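Long-range contacts in interleukin-2 receptor subunit beta (Mus musculus, PDB 6DG5), which probably transduces the mitogenic signals of interleukin-2, and in this complex presents its extracellular domains to a designed interleukin-2/interleukin-15 mimetic: residues 12-18 / 67-73; 44-48 / 60-64; 105-110 / 193-199. One frame throughout, in Å; residues are numbered along the deposited sequence.

Contact 1 (12-18 / 67-73); sequences YNSRANV and FPESQSL. With NAG (2-acetamido-2-deoxy-beta-D-glucopyranose), chain E.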
loop_
_atom_site.group_PDB
_atom_site.type_symbol
_atom_site.label_atom_id
_atom_site.label_comp_id
_atom_site.label_asym_id
_atom_site.label_seq_id
_atom_site.Cartn_x
_atom_site.Cartn_y
_atom_site.Cartn_z
ATOM N N TYR B 12 -10.339 11.426 -11.753
ATOM C CA TYR B 12 -10.170 11.812 -10.359
ATOM C C TYR B 12 -8.690 11.750 -10.005
ATOM O O TYR B 12 -8.034 10.730 -10.244
ATOM C CB TYR B 12 -10.998 10.890 -9.456
ATOM C CG TYR B 12 -10.820 11.082 -7.967
ATOM C CD1 TYR B 12 -10.827 12.349 -7.399
ATOM C CD2 TYR B 12 -10.680 9.986 -7.122
ATOM C CE1 TYR B 12 -10.674 12.522 -6.034
ATOM C CE2 TYR B 12 -10.534 10.148 -5.757
ATOM C CZ TYR B 12 -10.527 11.419 -5.219
ATOM O OH TYR B 12 -10.377 11.585 -3.861
ATOM N N ASN B 13 -8.165 12.843 -9.453
ATOM C CA ASN B 13 -6.746 12.938 -9.133
ATOM C C ASN B 13 -6.379 12.235 -7.829
ATOM O O ASN B 13 -5.260 12.420 -7.340
ATOM C CB ASN B 13 -6.319 14.409 -9.068
ATOM C CG ASN B 13 -6.731 15.086 -7.774
ATOM O OD1 ASN B 13 -7.746 14.739 -7.168
ATOM N ND2 ASN B 13 -5.941 16.065 -7.344
ATOM N N SER B 14 -7.298 11.444 -7.270
ATOM C CA SER B 14 -7.162 10.690 -6.025
ATOM C C SER B 14 -7.141 11.574 -4.785
ATOM O O SER B 14 -6.904 11.069 -3.683
ATOM C CB SER B 14 -5.919 9.790 -6.016
ATOM O OG SER B 14 -4.746 10.554 -5.803
ATOM N N ARG B 15 -7.391 12.875 -4.920
ATOM C CA ARG B 15 -7.485 13.738 -3.748
ATOM C C ARG B 15 -8.808 14.493 -3.727
ATOM O O ARG B 15 -9.786 14.019 -3.139
ATOM C CB ARG B 15 -6.312 14.719 -3.691
ATOM C CG ARG B 15 -5.054 14.152 -3.049
ATOM C CD ARG B 15 -5.392 13.296 -1.838
ATOM N NE ARG B 15 -4.335 13.310 -0.831
ATOM C CZ ARG B 15 -4.292 12.493 0.216
ATOM N NH1 ARG B 15 -5.241 11.584 0.389
ATOM N NH2 ARG B 15 -3.295 12.578 1.086
ATOM N N ALA B 16 -8.856 15.667 -4.366
ATOM C CA ALA B 16 -10.061 16.486 -4.307
ATOM C C ALA B 16 -10.420 17.122 -5.647
ATOM O O ALA B 16 -11.123 18.139 -5.668
ATOM C CB ALA B 16 -9.908 17.583 -3.252
ATOM N N ASN B 17 -9.973 16.550 -6.762
ATOM C CA ASN B 17 -10.171 17.142 -8.078
ATOM C C ASN B 17 -10.738 16.090 -9.017
ATOM O O ASN B 17 -10.161 15.007 -9.168
ATOM C CB ASN B 17 -8.851 17.708 -8.623
ATOM C CG ASN B 17 -9.022 18.519 -9.909
ATOM O OD1 ASN B 17 -9.996 18.365 -10.652
ATOM N ND2 ASN B 17 -8.052 19.392 -10.170
ATOM N N VAL B 18 -11.873 16.409 -9.631
ATOM C CA VAL B 18 -12.484 15.583 -10.660
ATOM C C VAL B 18 -12.643 16.453 -11.898
ATOM O O VAL B 18 -13.261 17.524 -11.837
ATOM C CB VAL B 18 -13.838 15.011 -10.211
ATOM C CG1 VAL B 18 -14.461 14.185 -11.322
ATOM C CG2 VAL B 18 -13.670 14.178 -8.948
ATOM N N PHE B 67 -8.163 21.727 0.785
ATOM C CA PHE B 67 -6.743 21.445 0.648
ATOM C C PHE B 67 -6.477 20.686 -0.649
ATOM O O PHE B 67 -7.360 19.988 -1.158
ATOM C CB PHE B 67 -6.243 20.615 1.831
ATOM C CG PHE B 67 -6.754 21.079 3.165
ATOM C CD1 PHE B 67 -6.339 22.287 3.703
ATOM C CD2 PHE B 67 -7.635 20.296 3.893
ATOM C CE1 PHE B 67 -6.808 22.714 4.933
ATOM C CE2 PHE B 67 -8.107 20.715 5.124
ATOM C CZ PHE B 67 -7.693 21.926 5.644
ATOM N N PRO B 68 -5.272 20.807 -1.213
ATOM C CA PRO B 68 -4.944 19.977 -2.384
ATOM C C PRO B 68 -4.808 18.508 -2.037
ATOM O O PRO B 68 -5.193 17.647 -2.837
ATOM C CB PRO B 68 -3.616 20.571 -2.882
ATOM C CG PRO B 68 -3.496 21.906 -2.209
ATOM C CD PRO B 68 -4.199 21.762 -0.897
ATOM N N GLU B 69 -4.274 18.196 -0.855
ATOM C CA GLU B 69 -4.085 16.825 -0.408
ATOM C C GLU B 69 -5.248 16.315 0.434
ATOM O O GLU B 69 -5.097 15.311 1.138
ATOM C CB GLU B 69 -2.780 16.700 0.382
ATOM C CG GLU B 69 -1.526 17.083 -0.395
ATOM C CD GLU B 69 -1.085 16.009 -1.371
ATOM O OE1 GLU B 69 -0.212 16.294 -2.220
ATOM O OE2 GLU B 69 -1.607 14.878 -1.283
ATOM N N SER B 70 -6.402 16.978 0.379
ATOM C CA SER B 70 -7.556 16.544 1.153
ATOM C C SER B 70 -8.226 15.357 0.469
ATOM O O SER B 70 -8.430 15.362 -0.749
ATOM C CB SER B 70 -8.551 17.688 1.328
ATOM O OG SER B 70 -9.346 17.846 0.168
ATOM N N GLN B 71 -8.567 14.338 1.257
ATOM C CA GLN B 71 -9.177 13.117 0.733
ATOM C C GLN B 71 -10.685 13.318 0.692
ATOM O O GLN B 71 -11.404 13.014 1.646
ATOM C CB GLN B 71 -8.793 11.909 1.578
ATOM C CG GLN B 71 -9.146 10.575 0.936
ATOM C CD GLN B 71 -8.389 10.342 -0.352
ATOM O OE1 GLN B 71 -7.176 10.534 -0.415
ATOM N NE2 GLN B 71 -9.104 9.941 -1.395
ATOM N N SER B 72 -11.178 13.820 -0.442
ATOM C CA SER B 72 -12.591 14.164 -0.545
ATOM C C SER B 72 -13.462 12.962 -0.889
ATOM O O SER B 72 -14.658 12.967 -0.581
ATOM C CB SER B 72 -12.788 15.264 -1.589
ATOM O OG SER B 72 -12.466 14.795 -2.886
ATOM N N LEU B 73 -12.897 11.936 -1.520
ATOM C CA LEU B 73 -13.655 10.766 -1.936
ATOM C C LEU B 73 -12.959 9.498 -1.459
ATOM O O LEU B 73 -11.763 9.495 -1.157
ATOM C CB LEU B 73 -13.825 10.722 -3.458
ATOM C CG LEU B 73 -14.619 11.860 -4.095
ATOM C CD1 LEU B 73 -14.470 11.821 -5.607
ATOM C CD2 LEU B 73 -16.084 11.774 -3.701
HETATM C C1 NAG E . -8.024 20.226 -11.341
HETATM C C2 NAG E . -6.932 21.299 -11.174
HETATM C C3 NAG E . -6.656 22.021 -12.498
HETATM C C4 NAG E . -6.450 21.040 -13.645
HETATM C C5 NAG E . -7.644 20.097 -13.698
HETATM C C6 NAG E . -7.561 19.050 -14.785
HETATM C C7 NAG E . -6.876 22.230 -8.899
HETATM C C8 NAG E . -7.391 23.306 -7.992
HETATM N N2 NAG E . -7.324 22.260 -10.157
HETATM O O3 NAG E . -5.509 22.850 -12.353
HETATM O O4 NAG E . -6.347 21.777 -14.858
HETATM O O5 NAG E . -7.718 19.394 -12.454
HETATM O O6 NAG E . -7.445 17.742 -14.244
HETATM O O7 NAG E . -6.088 21.373 -8.510
#
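Start at Phe67, whose ring leads away while its carbonyl O sits 4.1 Å from Ala16 CB and accepts from Ser70 OG at 3.2 Å, within its own loop. Next, Pro68 O rests against Arg15 CB at 3.2 Å. Glu69 turns its carboxylate back: OE2 makes a salt bridge with Arg15 NE at 3.2 Å, while OE1 takes the backbone N of Gln131, in the second domain. Ser70 follows, its OG against Ala16 CB at 3.5 Å. Gln71 carries the sharpest contact, Arg15 NH1 to Gln71 OE1 at a very short 2.3 Å; its NE2 is held by Leu73 O at 2.7 Å and reaches Ser14 O only weakly, at 3.4 Å. Ser72 grips one acceptor twice, sending N (3.0 Å) and OG (2.8 Å) to Arg15 O, which also receives Tyr12 OH at 2.6 Å. Leu73 closes the run: CD1 makes a CH-pi contact over the face of the Tyr12 ring, 4.0 Å from its centroid, and lies 4.2 Å from Val18 CG2.

The partner is the tight turn between strands 8-12 and 17-23, pinned by an Asx turn, Asn13 OD1 accepting from Arg15 N at 2.9 Å; the same OD1 also accepts from Asn17 N at 2.9 Å. Asn17 ND2 is bonded to the first NAG of a glycan. Glu69 O and Gln71 O make weak hydrogen bonds to the Neoleukin-2/15 chain. So the loop that touches the mimetic is held to the 12-18 turn of its own domain mainly by polar bonds converging on Arg15, with an apolar patch at Tyr12, Val18 and Leu73.

Contact 2 (44-48 / 60-64); sequences WNKTC and CNLIL. With NAG (2-acetamido-2-deoxy-beta-D-glucopyranose), chain E; NAG (2-acetamido-2-deoxy-beta-D-glucopyranose), chain C.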
loop_
_atom_site.group_PDB
_atom_site.type_symbol
_atom_site.label_atom_id
_atom_site.label_comp_id
_atom_site.label_asym_id
_atom_site.label_seq_id
_atom_site.Cartn_x
_atom_site.Cartn_y
_atom_site.Cartn_z
ATOM N N TRP B 44 -23.207 17.022 -0.219
ATOM C CA TRP B 44 -22.960 18.195 -1.042
ATOM C C TRP B 44 -23.301 17.928 -2.506
ATOM O O TRP B 44 -23.595 16.802 -2.920
ATOM C CB TRP B 44 -21.511 18.670 -0.911
ATOM C CG TRP B 44 -20.455 17.605 -1.028
ATOM C CD1 TRP B 44 -19.681 17.113 -0.018
ATOM C CD2 TRP B 44 -20.039 16.922 -2.219
ATOM N NE1 TRP B 44 -18.817 16.163 -0.503
ATOM C CE2 TRP B 44 -19.018 16.024 -1.851
ATOM C CE3 TRP B 44 -20.435 16.978 -3.560
ATOM C CZ2 TRP B 44 -18.389 15.189 -2.772
ATOM C CZ3 TRP B 44 -19.810 16.147 -4.472
ATOM C CH2 TRP B 44 -18.800 15.265 -4.075
ATOM N N ASN B 45 -23.247 18.998 -3.297
ATOM C CA ASN B 45 -23.571 18.947 -4.721
ATOM C C ASN B 45 -22.722 20.005 -5.410
ATOM O O ASN B 45 -22.962 21.204 -5.231
ATOM C CB ASN B 45 -25.061 19.187 -4.952
ATOM C CG ASN B 45 -25.442 19.138 -6.417
ATOM O OD1 ASN B 45 -24.668 18.680 -7.258
ATOM N ND2 ASN B 45 -26.643 19.607 -6.730
ATOM N N LYS B 46 -21.730 19.568 -6.183
ATOM C CA LYS B 46 -20.741 20.456 -6.778
ATOM C C LYS B 46 -21.056 20.721 -8.247
ATOM O O LYS B 46 -21.594 19.862 -8.952
ATOM C CB LYS B 46 -19.336 19.867 -6.642
ATOM C CG LYS B 46 -18.856 19.771 -5.201
ATOM C CD LYS B 46 -18.509 21.145 -4.649
ATOM C CE LYS B 46 -18.720 21.218 -3.144
ATOM N NZ LYS B 46 -17.931 20.200 -2.398
ATOM N N THR B 47 -20.705 21.924 -8.704
ATOM C CA THR B 47 -21.046 22.381 -10.045
ATOM C C THR B 47 -19.874 23.133 -10.665
ATOM O O THR B 47 -19.053 23.727 -9.960
ATOM C CB THR B 47 -22.284 23.291 -10.034
ATOM O OG1 THR B 47 -22.109 24.329 -9.060
ATOM C CG2 THR B 47 -23.539 22.494 -9.705
ATOM N N CYS B 48 -19.816 23.110 -11.995
ATOM C CA CYS B 48 -18.816 23.847 -12.761
ATOM C C CYS B 48 -19.367 24.082 -14.161
ATOM O O CYS B 48 -20.297 23.402 -14.599
ATOM C CB CYS B 48 -17.481 23.094 -12.829
ATOM S SG CYS B 48 -17.620 21.473 -13.617
ATOM N N CYS B 60 -14.234 20.674 -17.632
ATOM C CA CYS B 60 -14.815 21.153 -16.387
ATOM C C CYS B 60 -13.951 20.656 -15.240
ATOM O O CYS B 60 -13.368 19.571 -15.316
ATOM C CB CYS B 60 -16.253 20.654 -16.219
ATOM S SG CYS B 60 -17.458 21.850 -15.609
ATOM N N ASN B 61 -13.873 21.448 -14.172
ATOM C CA ASN B 61 -13.041 21.116 -13.020
ATOM C C ASN B 61 -13.875 21.205 -11.750
ATOM O O ASN B 61 -14.238 22.303 -11.314
ATOM C CB ASN B 61 -11.821 22.032 -12.939
ATOM C CG ASN B 61 -10.799 21.724 -14.010
ATOM O OD1 ASN B 61 -10.709 20.593 -14.490
ATOM N ND2 ASN B 61 -10.023 22.729 -14.394
ATOM N N LEU B 62 -14.172 20.050 -11.158
ATOM C CA LEU B 62 -14.893 19.976 -9.890
ATOM C C LEU B 62 -13.865 19.921 -8.768
ATOM O O LEU B 62 -13.224 18.891 -8.549
ATOM C CB LEU B 62 -15.812 18.760 -9.867
ATOM C CG LEU B 62 -16.973 18.763 -10.862
ATOM C CD1 LEU B 62 -17.334 17.343 -11.272
ATOM C CD2 LEU B 62 -18.179 19.471 -10.264
ATOM N N ILE B 63 -13.697 21.034 -8.060
ATOM C CA ILE B 63 -12.788 21.101 -6.921
ATOM C C ILE B 63 -13.579 20.706 -5.679
ATOM O O ILE B 63 -14.439 21.458 -5.212
ATOM C CB ILE B 63 -12.161 22.493 -6.773
ATOM C CG1 ILE B 63 -11.251 22.801 -7.965
ATOM C CG2 ILE B 63 -11.377 22.584 -5.473
ATOM C CD1 ILE B 63 -11.925 23.592 -9.063
ATOM N N LEU B 64 -13.291 19.522 -5.144
ATOM C CA LEU B 64 -14.101 18.917 -4.092
ATOM C C LEU B 64 -13.596 19.202 -2.682
ATOM O O LEU B 64 -14.230 18.757 -1.719
ATOM C CB LEU B 64 -14.176 17.399 -4.289
ATOM C CG LEU B 64 -15.274 16.823 -5.182
ATOM C CD1 LEU B 64 -15.019 17.131 -6.640
ATOM C CD2 LEU B 64 -15.386 15.325 -4.964
HETATM C C1 NAG E . -8.024 20.226 -11.341
HETATM C C2 NAG E . -6.932 21.299 -11.174
HETATM C C3 NAG E . -6.656 22.021 -12.498
HETATM C C4 NAG E . -6.450 21.040 -13.645
HETATM C C5 NAG E . -7.644 20.097 -13.698
HETATM C C6 NAG E . -7.561 19.050 -14.785
HETATM C C7 NAG E . -6.876 22.230 -8.899
HETATM C C8 NAG E . -7.391 23.306 -7.992
HETATM N N2 NAG E . -7.324 22.260 -10.157
HETATM O O3 NAG E . -5.509 22.850 -12.353
HETATM O O4 NAG E . -6.347 21.777 -14.858
HETATM O O5 NAG E . -7.718 19.394 -12.454
HETATM O O6 NAG E . -7.445 17.742 -14.244
HETATM O O7 NAG E . -6.088 21.373 -8.510
HETATM C C1 NAG C . -5.283 21.335 -15.737
HETATM C C2 NAG C . -5.675 21.790 -17.144
HETATM C C3 NAG C . -4.600 21.394 -18.152
HETATM C C4 NAG C . -3.222 21.858 -17.695
HETATM C C5 NAG C . -2.960 21.404 -16.258
HETATM C C6 NAG C . -1.663 21.927 -15.683
HETATM C C7 NAG C . -8.126 21.837 -17.285
HETATM C C8 NAG C . -9.352 21.109 -17.740
HETATM N N2 NAG C . -6.960 21.229 -17.526
HETATM O O3 NAG C . -4.912 21.961 -19.419
HETATM O O4 NAG C . -2.247 21.293 -18.567
HETATM O O5 NAG C . -4.008 21.874 -15.398
HETATM O O6 NAG C . -1.787 23.280 -15.267
HETATM O O7 NAG C . -8.186 22.925 -16.722
#
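Trp44 lays its ring obliquely against Leu64, CH2 to CD2 at 3.5 Å. Lys46 brings its aliphatic portion to bear on the opposite strand: CB is 3.8 Å from Leu62 CD2, and CD is 4.1 Å from Ile63 O. Leu62 CD2 also reaches the backbone, 3.7 Å from Lys46 O and 3.9 Å from Thr47 N. These are the ends of a beta hairpin, strands 46-54 and 57-63, in the sheet of the N-terminal domain. The short segments run antiparallel at 151°, with axes 6.5 Å apart at their closest, and no hydrogen bond links them here. Each finds its backbone partners on its other flank: Lys46 and Cys48 bond to Ala37 and Val35 of strand 33-39, while Leu62 and Leu64 bond to Val18 and Ala16. What ties the splayed pair is a disulfide, Cys48 SG to Cys60 SG at 2.0 Å, bridging CA atoms 6.0 Å apart. Its chi3 of 132° is well beyond the usual right angle or so, and Cys60 chi1 lies between wells at -137°, so the bridge looks strained. Cys48 SG also packs on Leu62 CG at 3.9 Å. Asn61 points its CB away from the hairpin partner: ND2 donates to O7 of the chain C NAG at 3.0 Å, and OD1 accepts from Ser19 OG.

Contact 3 (105-110 / 193-199); sequences LRLVAP and GTWSPWS. With FUC (alpha-L-fucopyranose), chain D; MAN (alpha-D-mannopyranose), chain F.
Two extended loops run side by side in the same direction, 17° apart end to end, with a single direct hydrogen bond between them, Thr194 N to Leu105 O at 3.0 Å. One, 193-199, contains the WSXWS motif of type I cytokine receptors, which appears necessary for proper folding and hence transport to the cell surface; the other, 105-110, leads from the N-terminal domain into the second, a fibronectin type-III domain. Build 107-110 and 195-199 as polyproline-II-like backbone, phi -59 to -76° and psi 139 to 168°. Set the CA register as Leu105 to Gly193 (4.5 Å), Leu107 to Ser196 (5.1 Å), Ala109 to Pro197 (5.2 Å) and Pro110 to Ser199 (5.2 Å). A CB on Gly193 would clash with Leu105 O at 2.9 Å. Elsewhere the loops pack closely: Ser196 CB on Leu107 O at 3.2 Å, Ala109 CB on Pro197 O at 3.2 Å, Ser199 CB on Pro110 O at 3.1 Å. Both serines take chi1 p; Ser196 OG accepts from Val185 N and Ser199 OG from Val183 N, on strand 178-187. Trp195 and Trp198, chi1 m, point CB away and form cation-pi pairs, Trp195 with Arg184 and Lys186, Trp198 with Arg145, as known from this motif. Arg106 (chi1 t) sets CG 3.3 Å from Trp195 O and its guanidinium face beneath fucose. Fucose O3 lies 2.5 Å from Leu107 O and 2.9 Å from Arg106 O; a mannose O4 donates to Trp198 O at 2.7 Å. One water bridges the loops, accepting from Leu107 N and donating to Thr194 O, both at 3.0 Å.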
loop_
_atom_site.group_PDB
_atom_site.type_symbol
_atom_site.label_atom_id
_atom_site.label_comp_id
_atom_site.label_asym_id
_atom_site.label_seq_id
_atom_site.Cartn_x
_atom_site.Cartn_y
_atom_site.Cartn_z
ATOM N N LEU B 105 -8.885 6.862 -12.192
ATOM C CA LEU B 105 -7.797 7.606 -11.574
ATOM C C LEU B 105 -6.827 8.110 -12.634
ATOM O O LEU B 105 -6.380 7.341 -13.492
ATOM C CB LEU B 105 -7.054 6.737 -10.560
ATOM C CG LEU B 105 -7.738 6.508 -9.213
ATOM C CD1 LEU B 105 -6.896 5.586 -8.349
ATOM C CD2 LEU B 105 -7.979 7.831 -8.507
ATOM N N ARG B 106 -6.503 9.401 -12.566
ATOM C CA ARG B 106 -5.484 10.006 -13.425
ATOM C C ARG B 106 -4.723 11.010 -12.565
ATOM O O ARG B 106 -5.160 12.154 -12.402
ATOM C CB ARG B 106 -6.098 10.667 -14.653
ATOM C CG ARG B 106 -5.172 10.675 -15.862
ATOM C CD ARG B 106 -4.901 12.082 -16.365
ATOM N NE ARG B 106 -5.693 12.414 -17.549
ATOM C CZ ARG B 106 -6.690 13.292 -17.561
ATOM N NH1 ARG B 106 -7.353 13.531 -18.686
ATOM N NH2 ARG B 106 -7.020 13.939 -16.453
ATOM N N LEU B 107 -3.587 10.578 -12.022
ATOM C CA LEU B 107 -2.856 11.363 -11.040
ATOM C C LEU B 107 -2.250 12.616 -11.674
ATOM O O LEU B 107 -2.208 12.779 -12.896
ATOM C CB LEU B 107 -1.761 10.516 -10.393
ATOM C CG LEU B 107 -2.232 9.457 -9.396
ATOM C CD1 LEU B 107 -1.245 8.301 -9.314
ATOM C CD2 LEU B 107 -2.417 10.096 -8.035
ATOM N N VAL B 108 -1.779 13.509 -10.811
ATOM C CA VAL B 108 -1.121 14.736 -11.246
ATOM C C VAL B 108 0.283 14.407 -11.732
ATOM O O VAL B 108 0.989 13.589 -11.131
ATOM C CB VAL B 108 -1.103 15.767 -10.103
ATOM C CG1 VAL B 108 -0.157 16.916 -10.423
ATOM C CG2 VAL B 108 -2.506 16.291 -9.846
ATOM N N ALA B 109 0.686 15.044 -12.831
ATOM C CA ALA B 109 1.969 14.754 -13.452
ATOM C C ALA B 109 3.114 14.991 -12.468
ATOM O O ALA B 109 3.017 15.855 -11.590
ATOM C CB ALA B 109 2.160 15.623 -14.693
ATOM N N PRO B 110 4.205 14.231 -12.584
ATOM C CA PRO B 110 5.358 14.460 -11.704
ATOM C C PRO B 110 5.971 15.829 -11.955
ATOM O O PRO B 110 5.934 16.358 -13.067
ATOM C CB PRO B 110 6.327 13.334 -12.084
ATOM C CG PRO B 110 5.470 12.297 -12.731
ATOM C CD PRO B 110 4.391 13.050 -13.441
ATOM N N GLY B 193 -7.396 2.556 -13.785
ATOM C CA GLY B 193 -7.027 3.932 -14.041
ATOM C C GLY B 193 -6.015 4.070 -15.170
ATOM O O GLY B 193 -5.414 3.100 -15.627
ATOM N N THR B 194 -5.830 5.310 -15.611
ATOM C CA THR B 194 -4.962 5.631 -16.735
ATOM C C THR B 194 -3.703 6.344 -16.256
ATOM O O THR B 194 -3.593 6.766 -15.102
ATOM C CB THR B 194 -5.703 6.499 -17.758
ATOM O OG1 THR B 194 -6.266 7.637 -17.096
ATOM C CG2 THR B 194 -6.817 5.702 -18.419
ATOM N N TRP B 195 -2.747 6.478 -17.172
ATOM C CA TRP B 195 -1.480 7.120 -16.853
ATOM C C TRP B 195 -1.659 8.621 -16.654
ATOM O O TRP B 195 -2.543 9.250 -17.241
ATOM C CB TRP B 195 -0.458 6.874 -17.960
ATOM C CG TRP B 195 0.259 5.567 -17.852
ATOM C CD1 TRP B 195 0.019 4.434 -18.575
ATOM C CD2 TRP B 195 1.342 5.256 -16.968
ATOM N NE1 TRP B 195 0.886 3.438 -18.196
ATOM C CE2 TRP B 195 1.708 3.918 -17.210
ATOM C CE3 TRP B 195 2.036 5.982 -15.995
ATOM C CZ2 TRP B 195 2.737 3.290 -16.513
ATOM C CZ3 TRP B 195 3.056 5.357 -15.305
ATOM C CH2 TRP B 195 3.398 4.024 -15.567
ATOM N N SER B 196 -0.801 9.193 -15.818
ATOM C CA SER B 196 -0.765 10.632 -15.644
ATOM C C SER B 196 -0.068 11.280 -16.833
ATOM O O SER B 196 0.716 10.632 -17.531
ATOM C CB SER B 196 -0.031 10.992 -14.355
ATOM O OG SER B 196 1.374 10.926 -14.533
ATOM N N PRO B 197 -0.338 12.561 -17.091
ATOM C CA PRO B 197 0.356 13.252 -18.181
ATOM C C PRO B 197 1.855 13.303 -17.934
ATOM O O PRO B 197 2.333 13.197 -16.805
ATOM C CB PRO B 197 -0.259 14.655 -18.166
ATOM C CG PRO B 197 -1.586 14.466 -17.530
ATOM C CD PRO B 197 -1.388 13.400 -16.494
ATOM N N TRP B 198 2.601 13.455 -19.025
ATOM C CA TRP B 198 4.050 13.519 -18.930
ATOM C C TRP B 198 4.481 14.776 -18.189
ATOM O O TRP B 198 3.860 15.835 -18.312
ATOM C CB TRP B 198 4.675 13.490 -20.320
ATOM C CG TRP B 198 4.557 12.166 -21.004
ATOM C CD1 TRP B 198 3.701 11.837 -22.015
ATOM C CD2 TRP B 198 5.321 10.987 -20.725
ATOM N NE1 TRP B 198 3.890 10.528 -22.387
ATOM C CE2 TRP B 198 4.878 9.984 -21.610
ATOM C CE3 TRP B 198 6.337 10.683 -19.816
ATOM C CZ2 TRP B 198 5.416 8.700 -21.612
ATOM C CZ3 TRP B 198 6.871 9.408 -19.820
ATOM C CH2 TRP B 198 6.410 8.432 -20.711
ATOM N N SER B 199 5.552 14.649 -17.413
ATOM C CA SER B 199 6.084 15.778 -16.670
ATOM C C SER B 199 6.657 16.823 -17.622
ATOM O O SER B 199 6.923 16.552 -18.797
ATOM C CB SER B 199 7.169 15.310 -15.705
ATOM O OG SER B 199 8.272 14.757 -16.403
HETATM C C1 FUC D . -6.107 17.287 -14.526
HETATM C C2 FUC D . -5.832 16.024 -13.668
HETATM C C3 FUC D . -4.694 15.171 -14.249
HETATM C C4 FUC D . -3.797 15.973 -15.218
HETATM C C5 FUC D . -4.652 16.580 -16.352
HETATM C C6 FUC D . -4.003 17.781 -17.028
HETATM O O2 FUC D . -6.997 15.232 -13.485
HETATM O O3 FUC D . -3.877 14.680 -13.194
HETATM O O4 FUC D . -3.059 16.984 -14.537
HETATM O O5 FUC D . -5.966 17.004 -15.907
HETATM C C1 MAN F . 3.116 21.622 -20.370
HETATM C C2 MAN F . 4.170 21.024 -21.343
HETATM C C3 MAN F . 3.909 19.535 -21.551
HETATM C C4 MAN F . 3.843 18.799 -20.208
HETATM C C5 MAN F . 2.770 19.430 -19.312
HETATM C C6 MAN F . 2.742 18.819 -17.919
HETATM O O2 MAN F . 5.490 21.113 -20.801
HETATM O O3 MAN F . 4.896 18.941 -22.389
HETATM O O4 MAN F . 3.522 17.429 -20.425
HETATM O O5 MAN F . 3.019 20.857 -19.163
HETATM O O6 MAN F . 1.599 19.318 -17.231
HETATM O O HOH W 1 -2.030 8.112 -12.880
#

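How the contacts relate
Contacts 1 and 2 share the N-terminal sheet: strands 17-23 and 57-63 are neighbours in it, and the hairpin of contact 2 is nested in the loop closed by contact 1. Ala16 O to Leu64 N (2.6 Å) and Val18 O to Leu62 N (2.8 Å) are probable hydrogen bonds joining them. Contact 1 is the most buried and the most polar; contact 2, partly exposed, relies on a covalent bridge and apolar overlap. Contact 3 lies nearest the chain's centre, where the two domains meet, yet sugars and solvent still reach it. It meets contact 1 through Tyr12 O and Arg106 N (3.1 Å), and stays about 8 Å from contact 2 at their nearest atoms.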